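PDB 4RK6: glucose-resistance amylase regulator, which probably acts as a LacI-family transcription regulator that binds DNA, and carries glucose bound in its periplasmic-binding-protein-like sugar pocket. Local coordinates for residues Asn148-Met153 with Ile163-Asn168. Numbering follows the deposited sequence.
Sequences NFIKSM and IFLYGN
Phe149, Ile150 and Met153 of helix 144-155 meet Ile163 and Leu165 of strand 163-166 in an apolar helix-on-strand contact, a worked example of how the helix of a beta-alpha-beta unit packs on the strand that follows it. The unit starts at strand 129-132, and strand 163-166, outermost in the sheet within this chain, receives the helix that precedes it. Helix and strand run nearly antiparallel, at 170°, with axes 9.8 Å apart.

Ile163 is the hub, touched by all three helix residues. Its branches divide the work: CG2, anti to the backbone N, reaches both Phe149 CE2, 3.8 Å away, and Ile150 CG1, while chi1 of -68° puts CG1 beside the backbone N, facing Met153, and CD1 continues from it. There CD1 lies 3.8 Å from Met153 CB. Met153, present as selenomethionine, is bent at chi2 and chi3 (both -78°), and its CE curls back to 3.9 Å from Ile163 CG1. Within the helix, Met153 CG lies over one face of the Phe149 ring, offset toward the rim.

The Phe149 and Leu165 side chains slide past each other in opposite directions, and Leu165 CD2 meets the ring at its edge, 4.0 Å from Phe149 CD2. Obliquely to the ring, Phe164 O comes within 3.7 Å of Phe149 CE2. Farther out, Ile150 CD1 approaches Leu165 CD1 more loosely, at 4.4 Å.

Phe149 and Met153 are buried and also rest on Ile129 of the neighbouring strand, whereas Phe164 turns away from the helix, and its side chain touches Ala130, Tyr183 and Pro189. Backbone hydrogen bonds join Phe164 to Ile129 and Leu131, and Tyr166 to Leu131 and Gly133. Cohesion between helix and strand thus comes from interlocking methyl, methylene and aromatic surfaces, while those backbone bonds hold the strand in the sheet.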
loop_
_atom_site.group_PDB
_atom_site.type_symbol
_atom_site.label_atom_id
_atom_site.label_comp_id
_atom_site.label_asym_id
_atom_site.label_seq_id
_atom_site.Cartn_x
_atom_site.Cartn_y
_atom_site.Cartn_z
ATOM N N ASN A 148 -1.710 -6.431 -26.232
ATOM C CA ASN A 148 -0.264 -6.420 -26.474
ATOM C C ASN A 148 0.399 -7.778 -26.296
ATOM O O ASN A 148 1.329 -8.119 -27.022
ATOM C CB ASN A 148 0.409 -5.374 -25.591
ATOM C CG ASN A 148 0.137 -3.967 -26.045
ATOM O OD1 ASN A 148 -0.144 -3.703 -27.228
ATOM N ND2 ASN A 148 0.206 -3.047 -25.118
ATOM N N PHE A 149 -0.095 -8.561 -25.334
ATOM C CA PHE A 149 0.398 -9.924 -25.120
ATOM C C PHE A 149 0.151 -10.753 -26.351
ATOM O O PHE A 149 1.045 -11.411 -26.851
ATOM C CB PHE A 149 -0.293 -10.531 -23.899
ATOM C CG PHE A 149 0.053 -11.976 -23.642
ATOM C CD1 PHE A 149 1.371 -12.371 -23.448
ATOM C CD2 PHE A 149 -0.940 -12.937 -23.579
ATOM C CE1 PHE A 149 1.697 -13.701 -23.203
ATOM C CE2 PHE A 149 -0.629 -14.263 -23.304
ATOM C CZ PHE A 149 0.696 -14.655 -23.147
ATOM N N ILE A 150 -1.078 -10.700 -26.848
ATOM C CA ILE A 150 -1.422 -11.460 -28.032
ATOM C C ILE A 150 -0.583 -11.028 -29.249
ATOM O O ILE A 150 -0.031 -11.882 -29.963
ATOM C CB ILE A 150 -2.940 -11.448 -28.294
ATOM C CG1 ILE A 150 -3.626 -12.251 -27.184
ATOM C CG2 ILE A 150 -3.238 -12.109 -29.647
ATOM C CD1 ILE A 150 -5.086 -11.946 -27.004
ATOM N N LYS A 151 -0.442 -9.728 -29.447
ATOM C CA LYS A 151 0.361 -9.181 -30.556
ATOM C C LYS A 151 1.808 -9.646 -30.450
ATOM O O LYS A 151 2.394 -10.119 -31.419
ATOM C CB LYS A 151 0.306 -7.659 -30.549
ATOM C CG LYS A 151 1.138 -6.990 -31.654
ATOM C CD LYS A 151 1.073 -5.470 -31.587
ATOM C CE LYS A 151 1.630 -4.806 -32.846
ATOM N NZ LYS A 151 2.898 -5.409 -33.346
ATOM N N SER A 152 2.381 -9.545 -29.253
ATOM C CA SER A 152 3.772 -9.930 -29.065
ATOM C C SER A 152 3.989 -11.433 -29.309
ATOM O O SER A 152 4.959 -11.837 -29.952
ATOM C CB SER A 152 4.269 -9.528 -27.665
ATOM O OG SER A 152 5.631 -9.890 -27.518
HETATM N N MSE A 153 3.088 -12.258 -28.799
HETATM C CA MSE A 153 3.208 -13.695 -28.942
HETATM C C MSE A 153 3.119 -14.045 -30.410
HETATM O O MSE A 153 3.916 -14.835 -30.910
HETATM C CB MSE A 153 2.135 -14.439 -28.155
HETATM C CG MSE A 153 2.294 -14.310 -26.632
HETATM SE SE MSE A 153 3.708 -15.491 -25.986
HETATM C CE MSE A 153 2.730 -17.198 -26.004
ATOM N N ILE A 163 -1.201 -19.447 -26.222
ATOM C CA ILE A 163 -1.603 -18.197 -25.568
ATOM C C ILE A 163 -2.715 -18.494 -24.579
ATOM O O ILE A 163 -3.756 -19.027 -24.962
ATOM C CB ILE A 163 -2.086 -17.165 -26.620
ATOM C CG1 ILE A 163 -0.900 -16.718 -27.479
ATOM C CG2 ILE A 163 -2.775 -15.989 -25.941
ATOM C CD1 ILE A 163 -1.301 -15.945 -28.709
ATOM N N PHE A 164 -2.490 -18.178 -23.302
ATOM C CA PHE A 164 -3.489 -18.416 -22.250
ATOM C C PHE A 164 -3.787 -17.135 -21.490
ATOM O O PHE A 164 -2.915 -16.318 -21.315
ATOM C CB PHE A 164 -2.999 -19.505 -21.289
ATOM C CG PHE A 164 -2.706 -20.808 -21.961
ATOM C CD1 PHE A 164 -1.500 -20.997 -22.637
ATOM C CD2 PHE A 164 -3.641 -21.828 -21.956
ATOM C CE1 PHE A 164 -1.227 -22.200 -23.276
ATOM C CE2 PHE A 164 -3.374 -23.026 -22.593
ATOM C CZ PHE A 164 -2.178 -23.205 -23.255
ATOM N N LEU A 165 -5.037 -16.963 -21.071
ATOM C CA LEU A 165 -5.487 -15.759 -20.395
ATOM C C LEU A 165 -6.269 -16.113 -19.145
ATOM O O LEU A 165 -7.028 -17.073 -19.150
ATOM C CB LEU A 165 -6.422 -14.955 -21.295
ATOM C CG LEU A 165 -5.870 -14.502 -22.634
ATOM C CD1 LEU A 165 -6.972 -13.925 -23.508
ATOM C CD2 LEU A 165 -4.757 -13.487 -22.439
ATOM N N TYR A 166 -6.119 -15.328 -18.087
ATOM C CA TYR A 166 -7.023 -15.444 -16.941
ATOM C C TYR A 166 -7.124 -14.179 -16.156
ATOM O O TYR A 166 -6.107 -13.601 -15.794
ATOM C CB TYR A 166 -6.576 -16.541 -15.971
ATOM C CG TYR A 166 -7.530 -16.739 -14.811
ATOM C CD1 TYR A 166 -7.441 -15.953 -13.664
ATOM C CD2 TYR A 166 -8.571 -17.678 -14.886
ATOM C CE1 TYR A 166 -8.317 -16.111 -12.615
ATOM C CE2 TYR A 166 -9.457 -17.850 -13.826
ATOM C CZ TYR A 166 -9.320 -17.054 -12.698
ATOM O OH TYR A 166 -10.153 -17.171 -11.626
ATOM N N GLY A 167 -8.360 -13.780 -15.855
ATOM C CA GLY A 167 -8.603 -12.810 -14.791
ATOM C C GLY A 167 -9.233 -11.498 -15.203
ATOM O O GLY A 167 -9.127 -11.067 -16.359
ATOM N N ASN A 168 -9.859 -10.864 -14.218
ATOM C CA ASN A 168 -10.568 -9.582 -14.369
ATOM C C ASN A 168 -9.976 -8.412 -13.602
ATOM O O ASN A 168 -10.505 -7.310 -13.687
ATOM C CB ASN A 168 -12.005 -9.755 -13.895
ATOM C CG ASN A 168 -12.751 -10.758 -14.729
ATOM O OD1 ASN A 168 -12.663 -10.721 -15.947
ATOM N ND2 ASN A 168 -13.457 -11.683 -14.083
#